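Local coordinates for protein beta carbonic anhydrase (Burkholderia pseudomallei, PDB 6YJN) that probably catalyses the reversible hydration of carbon dioxide to hydrogencarbonate and a proton, using one zinc ion per subunit, at residues 97-102 / 154-159; 73-78 / 124-129; 65-70 / 82-87; 110-115 / 146-151. All coordinates share one frame; numbering follows the deposited sequence.

Contact 1 of 4, residues 97-102 / 154-159; sequences VMVVGH and LNAIEQ. With ZN (zinc ion), chain B.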
loop_
_atom_site.group_PDB
_atom_site.type_symbol
_atom_site.label_atom_id
_atom_site.label_comp_id
_atom_site.label_asym_id
_atom_site.label_seq_id
_atom_site.Cartn_x
_atom_site.Cartn_y
_atom_site.Cartn_z
ATOM N N VAL A 97 -17.591 4.701 -13.698
ATOM C CA VAL A 97 -16.464 3.823 -13.441
ATOM C C VAL A 97 -16.892 2.402 -13.813
ATOM O O VAL A 97 -18.036 2.003 -13.572
ATOM C CB VAL A 97 -15.986 3.952 -11.980
ATOM C CG1 VAL A 97 -15.011 2.860 -11.576
ATOM C CG2 VAL A 97 -15.380 5.317 -11.711
ATOM N N MET A 98 -15.961 1.662 -14.429
ATOM C CA MET A 98 -16.209 0.285 -14.827
ATOM C C MET A 98 -14.947 -0.577 -14.682
ATOM O O MET A 98 -13.882 -0.277 -15.245
ATOM C CB MET A 98 -16.670 0.270 -16.277
ATOM C CG MET A 98 -15.768 1.121 -17.118
ATOM S SD MET A 98 -16.694 2.034 -18.349
ATOM C CE MET A 98 -15.332 2.826 -19.201
ATOM N N VAL A 99 -15.109 -1.654 -13.898
ATOM C CA VAL A 99 -14.110 -2.683 -13.672
ATOM C C VAL A 99 -14.261 -3.668 -14.822
ATOM O O VAL A 99 -15.287 -4.327 -14.937
ATOM C CB VAL A 99 -14.327 -3.385 -12.308
ATOM C CG1 VAL A 99 -13.369 -4.548 -12.086
ATOM C CG2 VAL A 99 -14.295 -2.429 -11.117
ATOM N N VAL A 100 -13.249 -3.739 -15.685
ATOM C CA VAL A 100 -13.358 -4.602 -16.849
ATOM C C VAL A 100 -12.326 -5.730 -16.766
ATOM O O VAL A 100 -11.135 -5.514 -17.014
ATOM C CB VAL A 100 -13.231 -3.834 -18.182
ATOM C CG1 VAL A 100 -13.791 -4.650 -19.340
ATOM C CG2 VAL A 100 -13.868 -2.454 -18.146
ATOM N N GLY A 101 -12.815 -6.937 -16.448
ATOM C CA GLY A 101 -12.031 -8.155 -16.553
ATOM C C GLY A 101 -11.974 -8.673 -17.991
ATOM O O GLY A 101 -12.638 -8.139 -18.879
ATOM N N HIS A 102 -11.173 -9.721 -18.214
ATOM C CA HIS A 102 -10.881 -10.171 -19.561
ATOM C C HIS A 102 -10.621 -11.684 -19.595
ATOM O O HIS A 102 -9.756 -12.207 -18.882
ATOM C CB HIS A 102 -9.752 -9.297 -20.125
ATOM C CG HIS A 102 -8.391 -9.774 -19.761
ATOM N ND1 HIS A 102 -7.698 -10.679 -20.536
ATOM C CD2 HIS A 102 -7.616 -9.510 -18.699
ATOM C CE1 HIS A 102 -6.543 -10.944 -19.969
ATOM N NE2 HIS A 102 -6.465 -10.224 -18.847
ATOM N N LEU A 154 -17.120 -13.124 -11.818
ATOM C CA LEU A 154 -17.232 -12.864 -10.395
ATOM C C LEU A 154 -16.162 -11.893 -9.902
ATOM O O LEU A 154 -16.485 -10.921 -9.223
ATOM C CB LEU A 154 -17.175 -14.209 -9.674
ATOM C CG LEU A 154 -18.534 -14.892 -9.711
ATOM C CD1 LEU A 154 -18.458 -16.372 -9.392
ATOM C CD2 LEU A 154 -19.495 -14.163 -8.791
ATOM N N ASN A 155 -14.891 -12.154 -10.238
ATOM C CA ASN A 155 -13.831 -11.238 -9.853
ATOM C C ASN A 155 -14.204 -9.788 -10.195
ATOM O O ASN A 155 -14.014 -8.884 -9.383
ATOM C CB ASN A 155 -12.480 -11.645 -10.426
ATOM C CG ASN A 155 -11.372 -10.716 -9.977
ATOM O OD1 ASN A 155 -11.206 -10.465 -8.779
ATOM N ND2 ASN A 155 -10.605 -10.213 -10.931
ATOM N N ALA A 156 -14.778 -9.552 -11.379
ATOM C CA ALA A 156 -15.028 -8.175 -11.788
ATOM C C ALA A 156 -16.176 -7.546 -10.991
ATOM O O ALA A 156 -16.210 -6.326 -10.782
ATOM C CB ALA A 156 -15.238 -8.083 -13.282
ATOM N N ILE A 157 -17.115 -8.386 -10.539
ATOM C CA ILE A 157 -18.254 -7.915 -9.764
ATOM C C ILE A 157 -17.782 -7.490 -8.373
ATOM O O ILE A 157 -18.124 -6.411 -7.883
ATOM C CB ILE A 157 -19.343 -9.006 -9.686
ATOM C CG1 ILE A 157 -20.091 -9.159 -11.016
ATOM C CG2 ILE A 157 -20.288 -8.743 -8.521
ATOM C CD1 ILE A 157 -20.209 -10.588 -11.515
ATOM N N GLU A 158 -17.022 -8.382 -7.734
ATOM C CA GLU A 158 -16.534 -8.143 -6.399
ATOM C C GLU A 158 -15.757 -6.833 -6.438
ATOM O O GLU A 158 -16.077 -5.901 -5.714
ATOM C CB GLU A 158 -15.678 -9.332 -5.977
ATOM N N GLN A 159 -14.780 -6.741 -7.347
ATOM C CA GLN A 159 -13.966 -5.543 -7.448
ATOM C C GLN A 159 -14.870 -4.314 -7.460
ATOM O O GLN A 159 -14.590 -3.326 -6.786
ATOM C CB GLN A 159 -13.080 -5.594 -8.692
ATOM C CG GLN A 159 -11.981 -6.639 -8.600
ATOM C CD GLN A 159 -11.482 -6.834 -7.191
ATOM O OE1 GLN A 159 -10.671 -6.066 -6.680
ATOM N NE2 GLN A 159 -11.972 -7.878 -6.549
HETATM ZN ZN ZN B . -5.510 -10.157 -17.252
#
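This is a buried helix-on-sheet contact between V99 and G101 of central strand 96-102 and A156 and Q159 of helix 145-165. The two segments run nearly antiparallel, at 161° between their directions, with axes 7.8 Å apart at closest approach. V99 does most of the touching. Its CG1 branch lies anti to the backbone N (chi1 175°) and reaches the helix between two residues one turn apart. There V99 CG1 lies 3.6 Å from Q159 CB and 4.2 Å from A156 CB. The helix comes closest at G101, whose CA is 5.6 Å from A156 CA. With no side chain at G101, the methyl of A156 settles over the backbone, its CB 4.1 Å from G101 N. Q159 offers only its CB to the strand. Its chain then bends away, and its OE1 probably accepts a hydrogen bond from V74 N. The next strand residue, H102, binds the zinc ion through NE2 at 1.9 Å, with C46, D48 and C105 completing the site. The strand pairs with strands 41-46 and 180-186 on its two edges. Helix 145-165 covers this part of the sheet, and N155 and L154 pass its contacts on to helix 120-133.

Contact 2 of 4, residues 73-78 / 124-129; sequences VVVHTD and LHHVQD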
loop_
_atom_site.group_PDB
_atom_site.type_symbol
_atom_site.label_atom_id
_atom_site.label_comp_id
_atom_site.label_asym_id
_atom_site.label_seq_id
_atom_site.Cartn_x
_atom_site.Cartn_y
_atom_site.Cartn_z
ATOM N N VAL A 73 -7.659 -5.674 -9.778
ATOM C CA VAL A 73 -8.067 -5.847 -8.399
ATOM C C VAL A 73 -8.161 -4.458 -7.777
ATOM O O VAL A 73 -7.256 -3.631 -7.934
ATOM C CB VAL A 73 -7.031 -6.716 -7.648
ATOM C CG1 VAL A 73 -7.418 -6.991 -6.207
ATOM C CG2 VAL A 73 -6.709 -8.015 -8.375
ATOM N N VAL A 74 -9.263 -4.216 -7.064
ATOM C CA VAL A 74 -9.403 -3.016 -6.255
ATOM C C VAL A 74 -9.301 -3.427 -4.789
ATOM O O VAL A 74 -10.250 -3.996 -4.250
ATOM C CB VAL A 74 -10.726 -2.279 -6.560
ATOM C CG1 VAL A 74 -10.999 -1.135 -5.601
ATOM C CG2 VAL A 74 -10.790 -1.792 -8.000
ATOM N N VAL A 75 -8.134 -3.165 -4.178
ATOM C CA VAL A 75 -7.933 -3.360 -2.748
ATOM C C VAL A 75 -8.478 -2.143 -1.990
ATOM O O VAL A 75 -8.235 -0.994 -2.371
ATOM C CB VAL A 75 -6.460 -3.661 -2.404
ATOM C CG1 VAL A 75 -6.223 -3.814 -0.915
ATOM C CG2 VAL A 75 -5.946 -4.882 -3.130
ATOM N N HIS A 76 -9.250 -2.425 -0.929
ATOM C CA HIS A 76 -9.848 -1.422 -0.067
ATOM C C HIS A 76 -8.812 -0.362 0.292
ATOM O O HIS A 76 -9.139 0.812 0.451
ATOM C CB HIS A 76 -10.300 -2.092 1.231
ATOM C CG HIS A 76 -11.472 -2.990 1.085
ATOM N ND1 HIS A 76 -12.557 -2.664 0.304
ATOM C CD2 HIS A 76 -11.765 -4.173 1.670
ATOM C CE1 HIS A 76 -13.456 -3.633 0.387
ATOM N NE2 HIS A 76 -12.997 -4.574 1.229
ATOM N N THR A 77 -7.558 -0.803 0.435
ATOM C CA THR A 77 -6.531 0.016 1.051
ATOM C C THR A 77 -5.395 0.314 0.069
ATOM O O THR A 77 -4.320 0.738 0.491
ATOM C CB THR A 77 -6.059 -0.644 2.353
ATOM O OG1 THR A 77 -5.823 -2.003 2.005
ATOM C CG2 THR A 77 -7.107 -0.624 3.447
ATOM N N ASP A 78 -5.630 0.079 -1.232
ATOM C CA ASP A 78 -4.638 0.338 -2.262
ATOM C C ASP A 78 -4.728 1.800 -2.661
ATOM O O ASP A 78 -5.627 2.207 -3.392
ATOM C CB ASP A 78 -4.837 -0.542 -3.496
ATOM C CG ASP A 78 -3.904 -0.194 -4.647
ATOM O OD1 ASP A 78 -2.794 0.315 -4.371
ATOM O OD2 ASP A 78 -4.292 -0.421 -5.816
ATOM N N LEU A 124 -2.459 -11.854 -5.883
ATOM C CA LEU A 124 -3.517 -12.690 -6.427
ATOM C C LEU A 124 -4.390 -13.301 -5.329
ATOM O O LEU A 124 -5.471 -13.822 -5.595
ATOM C CB LEU A 124 -2.868 -13.788 -7.264
ATOM C CG LEU A 124 -2.127 -13.299 -8.501
ATOM C CD1 LEU A 124 -1.246 -14.406 -9.051
ATOM C CD2 LEU A 124 -3.081 -12.786 -9.570
ATOM N N HIS A 125 -3.904 -13.255 -4.093
ATOM C CA HIS A 125 -4.683 -13.769 -2.986
ATOM C C HIS A 125 -6.056 -13.119 -2.998
ATOM O O HIS A 125 -7.058 -13.780 -2.724
ATOM C CB HIS A 125 -3.964 -13.540 -1.663
ATOM C CG HIS A 125 -2.929 -14.574 -1.388
ATOM N ND1 HIS A 125 -3.203 -15.924 -1.459
ATOM C CD2 HIS A 125 -1.632 -14.463 -1.018
ATOM C CE1 HIS A 125 -2.110 -16.603 -1.155
ATOM N NE2 HIS A 125 -1.129 -15.725 -0.871
ATOM N N HIS A 126 -6.062 -11.835 -3.362
ATOM C CA HIS A 126 -7.285 -11.071 -3.514
ATOM C C HIS A 126 -8.285 -11.818 -4.398
ATOM O O HIS A 126 -9.485 -11.839 -4.116
ATOM C CB HIS A 126 -6.961 -9.657 -3.999
ATOM C CG HIS A 126 -6.110 -8.886 -3.042
ATOM N ND1 HIS A 126 -6.476 -8.667 -1.722
ATOM C CD2 HIS A 126 -4.912 -8.267 -3.197
ATOM C CE1 HIS A 126 -5.538 -7.949 -1.119
ATOM N NE2 HIS A 126 -4.568 -7.695 -2.000
ATOM N N VAL A 127 -7.774 -12.465 -5.446
ATOM C CA VAL A 127 -8.607 -13.133 -6.425
ATOM C C VAL A 127 -8.948 -14.531 -5.915
ATOM O O VAL A 127 -10.071 -15.015 -6.087
ATOM C CB VAL A 127 -7.885 -13.157 -7.779
ATOM C CG1 VAL A 127 -8.532 -14.109 -8.767
ATOM C CG2 VAL A 127 -7.751 -11.753 -8.352
ATOM N N GLN A 128 -7.984 -15.168 -5.250
ATOM C CA GLN A 128 -8.288 -16.416 -4.570
ATOM C C GLN A 128 -9.466 -16.205 -3.604
ATOM O O GLN A 128 -10.254 -17.124 -3.349
ATOM C CB GLN A 128 -7.018 -16.955 -3.906
ATOM C CG GLN A 128 -6.075 -17.655 -4.869
ATOM C CD GLN A 128 -4.713 -17.903 -4.264
ATOM O OE1 GLN A 128 -3.717 -17.248 -4.589
ATOM N NE2 GLN A 128 -4.665 -18.848 -3.342
ATOM N N ASP A 129 -9.587 -14.979 -3.073
ATOM C CA ASP A 129 -10.591 -14.685 -2.065
ATOM C C ASP A 129 -11.962 -14.774 -2.724
ATOM O O ASP A 129 -12.897 -15.354 -2.177
ATOM C CB ASP A 129 -10.338 -13.337 -1.386
ATOM C CG ASP A 129 -9.230 -13.348 -0.338
ATOM O OD1 ASP A 129 -8.642 -14.425 -0.098
ATOM O OD2 ASP A 129 -8.955 -12.275 0.229
#
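V73 opens the contact by setting its two methyls on two neighbouring residues of helix 120-133. V73 CG1 meets the root of the H126 side chain, 3.5 Å from H126 CB. V73 CG2 turns to the next residue and packs 3.9 Å from V127 CG2. V74 points away from this helix. Its backbone is tied to helix 145-165 instead, with V74 O bonded to N162 ND2. V75 returns to the H126 ring. Its CG2 methyl sits over one face in a CH-pi contact, 3.6 Å from the centroid of the H126 ring and 21° off the ring normal. The methyl is offset toward the rim and lies nearest H126 NE2. The ring is carried there with H126 CG anti to the carbonyl carbon (chi1 -62°). V75 also starts a type I turn that ends at D78, closed by the bond from D78 N to V75 O. D78 then N-caps helix 79-92, its OD1 accepting from N80 N. The turn also belongs to a subunit interface. T77 OG1 hydrogen-bonds H126 NE2 of the second subunit, and H76 NE2 bonds D129 OD2 there. The same bonds are made in return, so H126 has a valine over one face and a partner from another chain at its NE2. The loop-on-helix contact thus lies beside a reciprocal subunit interface, here in the tetramer of a beta-class carbonic anhydrase.

Contact 3 of 4, residues 65-70 / 82-87; sequences FVHRNI and LSVIQF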
loop_
_atom_site.group_PDB
_atom_site.type_symbol
_atom_site.label_atom_id
_atom_site.label_comp_id
_atom_site.label_asym_id
_atom_site.label_seq_id
_atom_site.Cartn_x
_atom_site.Cartn_y
_atom_site.Cartn_z
ATOM N N PHE A 65 -10.016 7.297 -19.114
ATOM C CA PHE A 65 -9.013 7.345 -18.064
ATOM C C PHE A 65 -8.760 5.930 -17.547
ATOM O O PHE A 65 -9.713 5.207 -17.236
ATOM C CB PHE A 65 -9.533 8.253 -16.945
ATOM C CG PHE A 65 -8.472 8.904 -16.092
ATOM C CD1 PHE A 65 -7.508 9.734 -16.656
ATOM C CD2 PHE A 65 -8.454 8.707 -14.720
ATOM C CE1 PHE A 65 -6.532 10.332 -15.874
ATOM C CE2 PHE A 65 -7.477 9.304 -13.936
ATOM C CZ PHE A 65 -6.524 10.116 -14.513
ATOM N N VAL A 66 -7.478 5.547 -17.432
ATOM C CA VAL A 66 -7.171 4.131 -17.278
ATOM C C VAL A 66 -6.233 3.854 -16.103
ATOM O O VAL A 66 -5.199 4.505 -15.948
ATOM C CB VAL A 66 -6.623 3.541 -18.590
ATOM C CG1 VAL A 66 -6.159 2.105 -18.416
ATOM C CG2 VAL A 66 -7.644 3.629 -19.712
ATOM N N HIS A 67 -6.613 2.841 -15.309
ATOM C CA HIS A 67 -5.715 2.152 -14.394
ATOM C C HIS A 67 -5.608 0.674 -14.796
ATOM O O HIS A 67 -6.588 0.084 -15.266
ATOM C CB HIS A 67 -6.170 2.364 -12.942
ATOM C CG HIS A 67 -5.430 1.537 -11.942
ATOM N ND1 HIS A 67 -4.268 1.981 -11.327
ATOM C CD2 HIS A 67 -5.682 0.301 -11.446
ATOM C CE1 HIS A 67 -3.843 1.053 -10.493
ATOM N NE2 HIS A 67 -4.696 0.011 -10.549
ATOM N N ARG A 68 -4.398 0.100 -14.637
ATOM C CA ARG A 68 -4.164 -1.310 -14.907
ATOM C C ARG A 68 -3.278 -1.889 -13.815
ATOM O O ARG A 68 -2.165 -1.411 -13.610
ATOM C CB ARG A 68 -3.461 -1.579 -16.245
ATOM C CG ARG A 68 -4.102 -0.910 -17.450
ATOM C CD ARG A 68 -3.731 -1.518 -18.783
ATOM N NE ARG A 68 -4.843 -2.358 -19.189
ATOM C CZ ARG A 68 -5.715 -2.036 -20.132
ATOM N NH1 ARG A 68 -6.713 -2.854 -20.423
ATOM N NH2 ARG A 68 -5.582 -0.900 -20.789
ATOM N N ASN A 69 -3.798 -2.934 -13.157
ATOM C CA ASN A 69 -3.034 -3.772 -12.248
ATOM C C ASN A 69 -3.282 -5.239 -12.594
ATOM O O ASN A 69 -4.210 -5.549 -13.340
ATOM C CB ASN A 69 -3.387 -3.477 -10.792
ATOM C CG ASN A 69 -4.810 -3.849 -10.436
ATOM O OD1 ASN A 69 -5.151 -5.034 -10.383
ATOM N ND2 ASN A 69 -5.634 -2.848 -10.163
ATOM N N ILE A 70 -2.457 -6.143 -12.040
ATOM C CA ILE A 70 -2.600 -7.555 -12.366
ATOM C C ILE A 70 -3.923 -8.066 -11.799
ATOM O O ILE A 70 -4.104 -8.119 -10.586
ATOM C CB ILE A 70 -1.348 -8.445 -12.096
ATOM C CG1 ILE A 70 -1.679 -9.759 -11.373
ATOM C CG2 ILE A 70 -0.179 -7.700 -11.447
ATOM N N LEU A 82 -7.043 3.732 -5.412
ATOM C CA LEU A 82 -7.916 4.704 -4.774
ATOM C C LEU A 82 -7.583 6.107 -5.294
ATOM O O LEU A 82 -8.493 6.888 -5.581
ATOM C CB LEU A 82 -7.762 4.634 -3.250
ATOM C CG LEU A 82 -8.358 3.424 -2.524
ATOM C CD1 LEU A 82 -8.248 3.611 -1.019
ATOM C CD2 LEU A 82 -9.804 3.160 -2.923
ATOM N N SER A 83 -6.277 6.416 -5.413
ATOM C CA SER A 83 -5.791 7.696 -5.904
ATOM C C SER A 83 -6.390 8.002 -7.273
ATOM O O SER A 83 -7.020 9.040 -7.451
ATOM C CB SER A 83 -4.293 7.719 -5.982
ATOM O OG SER A 83 -3.744 8.266 -4.794
ATOM N N VAL A 84 -6.175 7.083 -8.223
ATOM C CA VAL A 84 -6.759 7.132 -9.557
ATOM C C VAL A 84 -8.251 7.473 -9.462
ATOM O O VAL A 84 -8.729 8.366 -10.171
ATOM C CB VAL A 84 -6.499 5.824 -10.337
ATOM C CG1 VAL A 84 -7.253 5.773 -11.649
ATOM C CG2 VAL A 84 -5.018 5.567 -10.593
ATOM N N ILE A 85 -8.969 6.798 -8.551
ATOM C CA ILE A 85 -10.422 6.914 -8.452
ATOM C C ILE A 85 -10.829 8.273 -7.889
ATOM O O ILE A 85 -11.702 8.942 -8.451
ATOM C CB ILE A 85 -11.031 5.756 -7.644
ATOM C CG1 ILE A 85 -10.705 4.404 -8.277
ATOM C CG2 ILE A 85 -12.525 5.939 -7.410
ATOM C CD1 ILE A 85 -10.697 3.259 -7.282
ATOM N N GLN A 86 -10.225 8.656 -6.760
ATOM C CA GLN A 86 -10.501 9.965 -6.198
ATOM C C GLN A 86 -10.193 11.050 -7.235
ATOM O O GLN A 86 -10.880 12.070 -7.289
ATOM C CB GLN A 86 -9.758 10.149 -4.879
ATOM C CG GLN A 86 -10.097 11.464 -4.186
ATOM C CD GLN A 86 -9.244 12.620 -4.661
ATOM O OE1 GLN A 86 -8.083 12.439 -5.037
ATOM N NE2 GLN A 86 -9.821 13.816 -4.646
ATOM N N PHE A 87 -9.192 10.808 -8.091
ATOM C CA PHE A 87 -8.830 11.761 -9.125
ATOM C C PHE A 87 -9.856 11.746 -10.264
ATOM O O PHE A 87 -10.241 12.792 -10.782
ATOM C CB PHE A 87 -7.425 11.441 -9.636
ATOM C CG PHE A 87 -6.708 12.536 -10.392
ATOM C CD1 PHE A 87 -7.129 12.935 -11.656
ATOM C CD2 PHE A 87 -5.567 13.130 -9.857
ATOM C CE1 PHE A 87 -6.443 13.924 -12.349
ATOM C CE2 PHE A 87 -4.871 14.106 -10.560
ATOM C CZ PHE A 87 -5.311 14.498 -11.807
#
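F65 lies beside F87 with its ring nearly parallel, but the two rings are slid apart and barely overlap. Their planes meet at 18°, and the centroids are 6.0 Å apart. The closest atoms are F65 CZ and F87 CD1, 4.1 Å apart, meeting obliquely. Both rings hang from side chains with CG anti to the backbone N, chi1 -154° in F65 and -162° in F87. The edge of the F65 ring also faces the backbone at V84 O, and F65 CE2 is 4.2 Å from V84 CG1. V84 fills the place between F65 and H67. One methyl, V84 CG1, packs 3.8 Å from H67 CB, and the other, V84 CG2, lies 3.7 Å from H67 ND1. The H67 ring is fixed from its far nitrogen. N69 ND2 donates to H67 NE2 at 3.0 Å in an almost straight bond, lying in the ring plane. N69 OD1 in turn accepts from V73 N. Strand 64-69 is an outermost strand of the sheet within its chain and pairs with strand 41-46. Helix 79-92 packs along it, running nearly antiparallel, and its V84 and I85 also touch L42 of strand 41-46. The fourth subunit meets strand 64-69 at V66, through backbone bonds and a bond from V66 O to S47 OG of that subunit.

Contact 4 of 4, residues 110-115 / 146-151; sequences AALHNR and ARYRRL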
loop_
_atom_site.group_PDB
_atom_site.type_symbol
_atom_site.label_atom_id
_atom_site.label_comp_id
_atom_site.label_asym_id
_atom_site.label_seq_id
_atom_site.Cartn_x
_atom_site.Cartn_y
_atom_site.Cartn_z
ATOM N N ALA A 110 -3.355 -17.874 -12.868
ATOM C CA ALA A 110 -2.296 -18.252 -11.947
ATOM C C ALA A 110 -2.885 -18.522 -10.558
ATOM O O ALA A 110 -2.477 -19.461 -9.870
ATOM C CB ALA A 110 -1.230 -17.182 -11.934
ATOM N N ALA A 111 -3.860 -17.690 -10.176
ATOM C CA ALA A 111 -4.617 -17.828 -8.946
ATOM C C ALA A 111 -5.283 -19.196 -8.933
ATOM O O ALA A 111 -4.666 -20.154 -8.482
ATOM C CB ALA A 111 -5.636 -16.717 -8.864
ATOM N N LEU A 112 -6.522 -19.250 -9.447
ATOM C CA LEU A 112 -7.296 -20.443 -9.773
ATOM C C LEU A 112 -6.518 -21.742 -9.547
ATOM O O LEU A 112 -6.979 -22.613 -8.806
ATOM C CB LEU A 112 -7.758 -20.332 -11.230
ATOM C CG LEU A 112 -8.925 -21.223 -11.651
ATOM C CD1 LEU A 112 -10.077 -21.158 -10.657
ATOM C CD2 LEU A 112 -9.408 -20.844 -13.043
ATOM N N HIS A 113 -5.360 -21.880 -10.209
ATOM C CA HIS A 113 -4.594 -23.116 -10.159
ATOM C C HIS A 113 -3.407 -22.963 -9.217
ATOM O O HIS A 113 -2.277 -23.243 -9.613
ATOM C CB HIS A 113 -4.126 -23.528 -11.563
ATOM C CG HIS A 113 -5.236 -23.776 -12.530
ATOM N ND1 HIS A 113 -5.532 -22.887 -13.546
ATOM C CD2 HIS A 113 -6.120 -24.794 -12.637
ATOM C CE1 HIS A 113 -6.550 -23.345 -14.246
ATOM N NE2 HIS A 113 -6.931 -24.519 -13.707
ATOM N N ASN A 114 -3.696 -22.540 -7.977
ATOM C CA ASN A 114 -2.712 -22.170 -6.968
ATOM C C ASN A 114 -1.290 -22.326 -7.512
ATOM O O ASN A 114 -0.595 -23.296 -7.203
ATOM C CB ASN A 114 -2.971 -22.900 -5.648
ATOM C CG ASN A 114 -2.539 -22.096 -4.440
ATOM O OD1 ASN A 114 -1.574 -21.333 -4.496
ATOM N ND2 ASN A 114 -3.257 -22.252 -3.341
ATOM N N ARG A 115 -0.873 -21.363 -8.343
ATOM C CA ARG A 115 0.412 -21.448 -9.012
ATOM C C ARG A 115 1.370 -20.428 -8.390
ATOM O O ARG A 115 1.076 -19.232 -8.359
ATOM C CB ARG A 115 0.211 -21.313 -10.526
ATOM N N ALA A 146 -15.253 -23.097 -17.872
ATOM C CA ALA A 146 -16.441 -22.559 -17.228
ATOM C C ALA A 146 -16.019 -21.806 -15.972
ATOM O O ALA A 146 -16.107 -20.583 -15.931
ATOM C CB ALA A 146 -17.420 -23.660 -16.898
ATOM N N ARG A 147 -15.530 -22.555 -14.976
ATOM C CA ARG A 147 -15.075 -21.993 -13.712
ATOM C C ARG A 147 -14.279 -20.720 -13.984
ATOM O O ARG A 147 -14.580 -19.658 -13.442
ATOM C CB ARG A 147 -14.198 -22.996 -12.956
ATOM C CG ARG A 147 -14.959 -23.945 -12.042
ATOM C CD ARG A 147 -14.010 -24.549 -11.025
ATOM N NE ARG A 147 -14.470 -25.821 -10.493
ATOM C CZ ARG A 147 -13.676 -26.828 -10.151
ATOM N NH1 ARG A 147 -12.365 -26.716 -10.288
ATOM N NH2 ARG A 147 -14.195 -27.947 -9.676
ATOM N N TYR A 148 -13.266 -20.855 -14.845
ATOM C CA TYR A 148 -12.398 -19.758 -15.225
ATOM C C TYR A 148 -13.249 -18.585 -15.714
ATOM O O TYR A 148 -13.239 -17.516 -15.103
ATOM C CB TYR A 148 -11.353 -20.298 -16.201
ATOM C CG TYR A 148 -10.224 -19.382 -16.594
ATOM C CD1 TYR A 148 -9.363 -18.823 -15.654
ATOM C CD2 TYR A 148 -9.963 -19.137 -17.931
ATOM C CE1 TYR A 148 -8.303 -18.007 -16.030
ATOM C CE2 TYR A 148 -8.912 -18.323 -18.322
ATOM C CZ TYR A 148 -8.082 -17.754 -17.374
ATOM O OH TYR A 148 -7.061 -16.960 -17.796
ATOM N N ARG A 149 -14.026 -18.805 -16.785
ATOM C CA ARG A 149 -14.910 -17.763 -17.290
ATOM C C ARG A 149 -15.633 -17.149 -16.087
ATOM O O ARG A 149 -15.438 -15.971 -15.768
ATOM C CB ARG A 149 -15.852 -18.287 -18.387
ATOM C CG ARG A 149 -15.270 -18.394 -19.797
ATOM C CD ARG A 149 -16.142 -17.965 -20.985
ATOM N N ARG A 150 -16.390 -17.997 -15.375
ATOM C CA ARG A 150 -17.225 -17.585 -14.259
ATOM C C ARG A 150 -16.401 -16.868 -13.198
ATOM O O ARG A 150 -16.914 -15.981 -12.519
ATOM C CB ARG A 150 -17.907 -18.782 -13.590
ATOM C CG ARG A 150 -19.018 -19.425 -14.402
ATOM C CD ARG A 150 -20.191 -18.536 -14.732
ATOM N NE ARG A 150 -20.868 -19.216 -15.825
ATOM C CZ ARG A 150 -20.451 -19.245 -17.090
ATOM N NH1 ARG A 150 -19.342 -18.611 -17.439
ATOM N NH2 ARG A 150 -21.153 -19.900 -18.001
ATOM N N LEU A 151 -15.137 -17.272 -13.037
ATOM C CA LEU A 151 -14.284 -16.580 -12.088
ATOM C C LEU A 151 -13.921 -15.180 -12.595
ATOM O O LEU A 151 -14.101 -14.202 -11.870
ATOM C CB LEU A 151 -13.045 -17.413 -11.744
ATOM C CG LEU A 151 -12.153 -16.795 -10.659
ATOM C CD1 LEU A 151 -12.939 -16.461 -9.397
ATOM C CD2 LEU A 151 -10.942 -17.663 -10.337
#
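L112 pushes its two methyls against helix 145-165 and divides them between two residues. Its CG is anti to the backbone N (chi1 -161°), which carries the branch out from the helix. L112 CD2 comes against Y148 and L112 CD1 against L151. The first touch is at the near side of the tyrosine ring and its CB. L112 CD2 approaches Y148 CD1 obliquely, at 3.3 Å, and lies 3.7 Å from Y148 CB. The side chains of L112 and L151 slide past each other in opposite directions and meet at their ends, with L112 CD1 3.6 Å from L151 CD2. Both residues of helix 145-165 also hold CG anti to the backbone N. In Y148 this (chi1 -172°) sends the ring along toward helix 106-112, where it touches V108 and N109. Its hydroxyl, Y148 OH, hydrogen-bonds the backbone oxygen of C105, a zinc ligand. L151 likewise leans on V108 and also on L138 of helix 135-139. A110 points away from helix 145-165 and packs on L124 of helix 120-133. A111 touches V127 and Q128 of the same helix. R115 N bonds back to A110 O. The contact itself is wholly apolar. It depends on the fit of methyls against a ring and a leucine, with no charge or polar bond between the segments. The Y148 hydroxyl has its partner at C105, so the same tyrosine that packs on L112 probably helps to position the backbone at that zinc ligand.

From the N terminus, contact 3 closes first, folding helix 79-92 back on strand 64-69. Contact 2 opens in the loop between these two elements, so it crosses contact 3. It closes only at helix 120-133. Contact 1 opens next, on strand 96-102, and contact 4 opens on the helix that follows. Contact 2 crosses both. Contact 4 closes at 146-151 and contact 1 at 154-159, so contact 4 nests inside contact 1 and both end on helix 145-165. Contacts 1 and 3 reach the same sheet at different strands. Contact 2 touches all three others and joins the 73-78 loop to helix 120-133.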